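Local coordinates for aminotransferase (Psychrobacter arcticus 273-4, PDB 3IF2), which probably transfers amino groups between amino acids and keto acids, perhaps as a valine-pyruvate transaminase, using pyridoxal 5'-phosphate as its cofactor, at residues E226-L231 with L242-A247; C212-P215 with N221-T224; A260-N263 with I269-F272. One frame throughout, in Å; residues are numbered along the deposited sequence. Where two conformers were deposited one is given.

Overall arrangement
All three contacts gather round the central mixed sheet, and all are largely buried. Interaction 1 is a purely apolar helix-to-strand contact, while Asp245 on the other face of its strand binds the cofactor nitrogen. Interaction 2 closes the loop between strand 207-213 and the helix used in interaction 1; it is the most polar, with an arginine, a carbonyl and a water at its heart. Interaction 3 is apolar again, but it lays a loop on strand 268-273, and its Asn263 reaches the surface. The strands of the three contacts are neighbours in the sheet. Arg214 joins interaction 2 to the other two, packing on Met228 and binding the backbone of His261.

Interaction 1. Residues E226-L231 with L242-A247; sequences EEMAHL and LIIDNA. With PLP (pyridoxal-5'-phosphate), chain C.
Met228, a selenomethionine, bends at both chi2 (-53°) and chi3 (-48°), and this curl brings its CE methyl against Ile244 and Leu242. Ile244 places CG1 beside its own backbone N and meets that methyl with CD1. The two side chains meet tip to tip, with Met228 CE 3.6 Å from Ile244 CD1. Leu242 reaches the same methyl at a slant, its CD2 4.0 Å from Met228 CE. Leu242 CD2 also lies 4.3 Å from Leu231 CB, nearly one helical turn further on. The contact between helix and strand is therefore wholly apolar and buried. The helix and strand segments run roughly antiparallel, at 147°, with their axes 10.7 Å apart.

The next residue on the strand, Asp245, serves the other face of the sheet, where Phe119 of helix 115-125 packs on it. Asp245 OD2 accepts from PLP N1 at 2.6 Å, and a weak bond joins the same N1 to OD1. Tyr158 OH also bonds to OD2. Asp245 OD1 accepts from Ala247 N at 3.1 Å, on its anti side and out of the carboxylate plane, which makes an Asx turn. This bond probably helps to fix the carboxylate. Ala247 CB sits above the pyridine ring, 3.3 Å from PLP N1. With an alanine at Asp245, the pyridine nitrogen would probably lose its carboxylate partner and Ala247 N its side-chain acceptor. A donating N1 is consistent with a protonated pyridinium, as in related aminotransferases. Strand 207-213, helix 225-237 and strand 242-245 form a beta-alpha-beta unit, and an aspartate on such a strand, bound to the pyridine nitrogen, is characteristic of fold type I PLP enzymes.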
# COMPACT_ATOMS: atom_id res chain seq x y z
N GLU A 226 2.08 -29.68 17.75
CA GLU A 226 2.46 -30.91 17.03
C GLU A 226 2.12 -30.79 15.53
O GLU A 226 2.91 -31.22 14.68
CB GLU A 226 1.78 -32.14 17.63
CG GLU A 226 2.39 -33.46 17.15
CD GLU A 226 1.64 -34.67 17.67
OE1 GLU A 226 0.53 -34.49 18.21
OE2 GLU A 226 2.16 -35.78 17.51
N GLU A 227 0.97 -30.19 15.22
CA GLU A 227 0.57 -29.96 13.81
C GLU A 227 1.55 -29.00 13.09
O GLU A 227 1.94 -29.26 11.93
CB GLU A 227 -0.88 -29.46 13.69
CG GLU A 227 -1.95 -30.55 13.91
CD GLU A 227 -3.38 -30.02 13.92
OE1 GLU A 227 -3.61 -28.84 14.25
OE2 GLU A 227 -4.31 -30.81 13.63
N MSE A 228 1.96 -27.93 13.78
CA MSE A 228 2.94 -26.97 13.22
C MSE A 228 4.34 -27.56 13.00
O MSE A 228 5.00 -27.22 12.01
CB MSE A 228 3.05 -25.72 14.09
CG MSE A 228 1.78 -24.87 14.16
SE MSE A 228 0.95 -24.33 12.48
CE MSE A 228 2.57 -23.69 11.62
N ALA A 229 4.79 -28.41 13.93
CA ALA A 229 6.10 -29.07 13.82
C ALA A 229 6.15 -29.94 12.57
O ALA A 229 7.13 -29.91 11.82
CB ALA A 229 6.40 -29.90 15.05
N HIS A 230 5.08 -30.70 12.36
CA HIS A 230 4.94 -31.61 11.21
C HIS A 230 5.00 -30.78 9.91
O HIS A 230 5.75 -31.13 8.99
CB HIS A 230 3.61 -32.39 11.33
CG HIS A 230 3.53 -33.61 10.46
ND1 HIS A 230 2.63 -34.61 10.72
CD2 HIS A 230 4.25 -34.01 9.39
CE1 HIS A 230 2.76 -35.56 9.81
NE2 HIS A 230 3.74 -35.22 8.99
N LEU A 231 4.24 -29.67 9.85
CA LEU A 231 4.24 -28.79 8.66
C LEU A 231 5.62 -28.19 8.38
O LEU A 231 6.03 -28.11 7.21
CB LEU A 231 3.17 -27.69 8.75
CG LEU A 231 1.70 -28.15 8.66
CD1 LEU A 231 0.78 -27.02 9.09
CD2 LEU A 231 1.34 -28.69 7.26
N LEU A 242 7.40 -22.03 5.05
CA LEU A 242 6.15 -22.10 5.81
C LEU A 242 5.82 -20.66 6.23
O LEU A 242 6.51 -20.07 7.07
CB LEU A 242 6.34 -23.00 7.02
CG LEU A 242 5.22 -23.15 8.03
CD1 LEU A 242 3.92 -23.55 7.35
CD2 LEU A 242 5.66 -24.18 9.09
N ILE A 243 4.78 -20.10 5.62
CA ILE A 243 4.31 -18.76 5.89
C ILE A 243 3.28 -18.91 6.99
O ILE A 243 2.41 -19.77 6.88
CB ILE A 243 3.64 -18.11 4.64
CG1 ILE A 243 4.57 -18.18 3.41
CG2 ILE A 243 3.29 -16.66 4.94
CD1 ILE A 243 3.96 -17.65 2.16
N ILE A 244 3.38 -18.10 8.05
CA ILE A 244 2.43 -18.16 9.19
C ILE A 244 1.88 -16.76 9.49
O ILE A 244 2.63 -15.85 9.84
CB ILE A 244 3.08 -18.71 10.48
CG1 ILE A 244 3.79 -20.04 10.20
CG2 ILE A 244 2.01 -18.83 11.62
CD1 ILE A 244 4.43 -20.63 11.43
N ASP A 245 0.55 -16.63 9.38
CA ASP A 245 -0.18 -15.38 9.59
C ASP A 245 -0.60 -15.28 11.06
O ASP A 245 -1.52 -15.99 11.46
CB ASP A 245 -1.38 -15.39 8.62
CG ASP A 245 -2.32 -14.20 8.75
OD1 ASP A 245 -2.10 -13.25 9.55
OD2 ASP A 245 -3.29 -14.20 7.95
N ASN A 246 0.10 -14.42 11.84
CA ASN A 246 -0.26 -14.16 13.26
C ASN A 246 -1.06 -12.90 13.46
O ASN A 246 -0.91 -12.24 14.48
CB ASN A 246 0.95 -14.07 14.18
CG ASN A 246 1.70 -15.31 14.23
OD1 ASN A 246 2.27 -15.71 13.22
ND2 ASN A 246 1.74 -15.94 15.42
N ALA A 247 -1.96 -12.57 12.55
CA ALA A 247 -2.78 -11.36 12.72
C ALA A 247 -3.39 -11.26 14.15
O ALA A 247 -3.33 -10.20 14.76
CB ALA A 247 -3.86 -11.29 11.67
N1 PLP C . -4.84 -12.25 8.67
C2 PLP C . -6.07 -12.62 9.16
C2A PLP C . -6.22 -14.02 9.68
C3 PLP C . -7.14 -11.69 9.17
O3 PLP C . -8.38 -12.02 9.64
C4 PLP C . -6.94 -10.39 8.65
C4A PLP C . -8.18 -9.53 8.43
O4A PLP C . -8.23 -8.35 8.81
C5 PLP C . -5.64 -10.03 8.14
C6 PLP C . -4.62 -10.99 8.17
C5A PLP C . -5.33 -8.66 7.52
O4P PLP C . -4.93 -7.68 8.46
P PLP C . -4.26 -6.30 7.99
O1P PLP C . -4.02 -6.05 6.52
O2P PLP C . -2.95 -6.36 8.69
O3P PLP C . -5.15 -5.25 8.50

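Interaction 2. Residues C212-P215 with N221-T224; sequences CSRP and NVLT
Pro215 and Val222 bring the two backbones closest, 4.7 Å between their CA atoms, where the segments run 104° apart and a cis peptide bond precedes Pro215. Arg214 stretches its chain from CG to NE and grips Leu223 side-on. Arg214 NE and NH2 both donate to Leu223 O, at 2.8 Å and 2.9 Å, and the oxygen lies near the guanidinium plane. NH2 also forms a salt bridge with Asp225, and NH1 binds His261 O. A water sits within the loop. It donates to Ser213 O and to Asn221 O, and accepts from Leu223 N. Apolar contacts flank this polar core: Leu223 CD1 touches Cys212 SG at 3.5 Å, and Val222 CG2 rests on Pro215 CB at 3.8 Å. Thr224 turns away from the contact and N-caps helix 225-237, its OG1 bonded to Glu227 N. On the strand side, Ser213 OG is hydrogen-bonded to Glu154 OE1, and Ser213 touches PLP. The loop is thus held by a buried charge with partners on all three nitrogens, and the guanidinium probably polarises the Leu223 carbonyl.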
# COMPACT_ATOMS: atom_id res chain seq x y z
N CYS A 212 -0.76 -20.68 6.42
CA CYS A 212 -1.94 -20.74 7.28
C CYS A 212 -1.97 -19.64 8.34
O CYS A 212 -0.94 -19.08 8.67
CB CYS A 212 -2.01 -22.08 8.00
SG CYS A 212 -0.64 -22.29 9.09
N SER A 213 -3.18 -19.38 8.86
CA SER A 213 -3.43 -18.40 9.90
C SER A 213 -3.54 -19.12 11.24
O SER A 213 -4.15 -20.19 11.30
CB SER A 213 -4.67 -17.56 9.60
OG SER A 213 -5.79 -18.36 9.26
N ARG A 214 -2.94 -18.52 12.28
CA ARG A 214 -2.88 -19.10 13.62
C ARG A 214 -2.93 -18.01 14.71
O ARG A 214 -1.92 -17.32 14.94
CB ARG A 214 -1.59 -19.94 13.74
CG ARG A 214 -1.59 -20.93 14.90
CD ARG A 214 -0.21 -21.44 15.18
NE ARG A 214 -0.21 -22.52 16.17
CZ ARG A 214 0.81 -22.87 16.96
NH1 ARG A 214 1.98 -22.22 16.96
NH2 ARG A 214 0.65 -23.90 17.80
N PRO A 215 -4.11 -17.80 15.36
CA PRO A 215 -5.42 -18.43 15.12
C PRO A 215 -6.02 -18.07 13.76
O PRO A 215 -5.64 -17.06 13.15
CB PRO A 215 -6.31 -17.94 16.27
CG PRO A 215 -5.54 -16.88 16.97
CD PRO A 215 -4.13 -16.88 16.51
N ASN A 221 -9.84 -21.52 15.10
CA ASN A 221 -9.01 -22.70 15.31
C ASN A 221 -7.55 -22.32 15.49
O ASN A 221 -7.04 -21.44 14.77
CB ASN A 221 -9.09 -23.66 14.11
CG ASN A 221 -8.39 -25.00 14.38
OD1 ASN A 221 -8.66 -25.66 15.38
ND2 ASN A 221 -7.48 -25.39 13.50
N VAL A 222 -6.88 -22.99 16.43
CA VAL A 222 -5.45 -22.85 16.64
C VAL A 222 -4.83 -24.19 16.30
O VAL A 222 -5.09 -25.18 16.99
CB VAL A 222 -5.10 -22.40 18.07
CG1 VAL A 222 -3.58 -22.38 18.31
CG2 VAL A 222 -5.69 -21.04 18.32
N LEU A 223 -4.06 -24.22 15.21
CA LEU A 223 -3.31 -25.42 14.80
C LEU A 223 -2.36 -25.73 15.96
O LEU A 223 -1.72 -24.84 16.48
CB LEU A 223 -2.54 -25.20 13.50
CG LEU A 223 -3.38 -24.98 12.23
CD1 LEU A 223 -2.56 -24.34 11.11
CD2 LEU A 223 -4.02 -26.29 11.76
N THR A 224 -2.31 -26.99 16.35
CA THR A 224 -1.55 -27.46 17.52
C THR A 224 -0.04 -27.39 17.30
O THR A 224 0.43 -27.47 16.16
CB THR A 224 -1.94 -28.93 17.94
OG1 THR A 224 -1.33 -29.88 17.06
CG2 THR A 224 -3.47 -29.15 17.96
O HOH W 1 -4.76 -22.01 13.41

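Interaction 3. Residues A260-N263 with I269-F272; sequences AHLN and ILCF
The Phe272 ring meets Leu262 at its edge. Leu262 CD2 lies in the plane of the ring, 3.9 Å from Phe272 CE2 and 4.1 Å from Phe272 CZ. Neither ring face is used for this contact. The ring also meets that of Phe96, their planes inclined at about 35°.

Leu262 works as a fork. With CG opposite its backbone N (chi1 -174°) and chi2 at 66°, Leu262 touches the strand with both methyls. CD2 takes the Phe272 edge, and CD1 takes Leu270. Leu262 CD1 is 4.0 Å from Leu270 CD2, and the two leucines meet at a slant. Leu270 CD1 touches the loop a second time, 3.8 Å from Asn263 O, as a plain van der Waals contact. The side chain of Asn263 turns away and lies at the exposed margin. Asn246, which follows Asp245, touches Leu262, Leu270 and Phe272, and so borders this apolar cluster with an amide.

Further back the loop is tied by a hydrogen bond from His261 N to Asp225 OD1. Strand 268-273 includes Ser273, whose OG is hydrogen-bonded to PLP, and lies between strand 242-245, parallel to it, and strand 285-288, antiparallel. Leu270 and Phe272 serve this loop on one side of the strand, while the intervening Cys271, like Ile269, packs on helix 115-125 on the other.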
# COMPACT_ATOMS: atom_id res chain seq x y z
N ALA A 260 0.06 -22.76 23.08
CA ALA A 260 0.79 -22.67 21.79
C ALA A 260 2.15 -22.01 21.93
O ALA A 260 2.38 -21.23 22.86
CB ALA A 260 -0.05 -21.89 20.77
N HIS A 261 3.06 -22.32 21.01
CA HIS A 261 4.38 -21.72 20.96
C HIS A 261 4.63 -21.00 19.63
O HIS A 261 4.24 -21.50 18.59
CB HIS A 261 5.47 -22.76 21.22
CG HIS A 261 5.37 -23.38 22.57
ND1 HIS A 261 5.61 -24.72 22.80
CD2 HIS A 261 4.98 -22.86 23.76
CE1 HIS A 261 5.44 -24.98 24.08
NE2 HIS A 261 5.04 -23.87 24.69
N LEU A 262 5.23 -19.81 19.69
CA LEU A 262 5.60 -19.05 18.50
C LEU A 262 7.04 -19.45 18.21
O LEU A 262 7.93 -19.17 19.03
CB LEU A 262 5.51 -17.54 18.73
CG LEU A 262 5.74 -16.64 17.51
CD1 LEU A 262 4.63 -16.82 16.48
CD2 LEU A 262 5.85 -15.16 17.93
N ASN A 263 7.25 -20.15 17.09
CA ASN A 263 8.57 -20.58 16.64
C ASN A 263 8.96 -19.95 15.30
O ASN A 263 8.10 -19.51 14.53
CB ASN A 263 8.63 -22.11 16.53
CG ASN A 263 8.68 -22.81 17.88
OD1 ASN A 263 7.86 -23.68 18.16
ND2 ASN A 263 9.65 -22.44 18.72
N ILE A 269 8.33 -17.79 7.44
CA ILE A 269 7.97 -16.39 7.14
C ILE A 269 6.81 -16.09 8.10
O ILE A 269 5.71 -16.58 7.91
CB ILE A 269 7.58 -16.19 5.65
CG1 ILE A 269 8.74 -16.63 4.72
CG2 ILE A 269 7.21 -14.72 5.34
CD1 ILE A 269 8.40 -16.68 3.22
N LEU A 270 7.09 -15.36 9.19
CA LEU A 270 6.09 -14.98 10.21
C LEU A 270 5.54 -13.60 9.90
O LEU A 270 6.31 -12.64 9.83
CB LEU A 270 6.68 -14.95 11.63
CG LEU A 270 6.94 -16.20 12.44
CD1 LEU A 270 7.53 -15.79 13.77
CD2 LEU A 270 5.64 -16.96 12.65
N CYS A 271 4.23 -13.51 9.73
CA CYS A 271 3.55 -12.24 9.45
C CYS A 271 2.80 -11.80 10.70
O CYS A 271 2.07 -12.61 11.30
CB CYS A 271 2.58 -12.39 8.30
SG CYS A 271 3.34 -12.90 6.74
N PHE A 272 3.03 -10.55 11.12
CA PHE A 272 2.32 -9.93 12.23
C PHE A 272 1.63 -8.69 11.69
O PHE A 272 1.86 -8.27 10.55
CB PHE A 272 3.24 -9.53 13.38
CG PHE A 272 4.16 -10.62 13.83
CD1 PHE A 272 5.36 -10.85 13.16
CD2 PHE A 272 3.84 -11.41 14.95
CE1 PHE A 272 6.23 -11.85 13.58
CE2 PHE A 272 4.70 -12.41 15.38
CZ PHE A 272 5.90 -12.63 14.70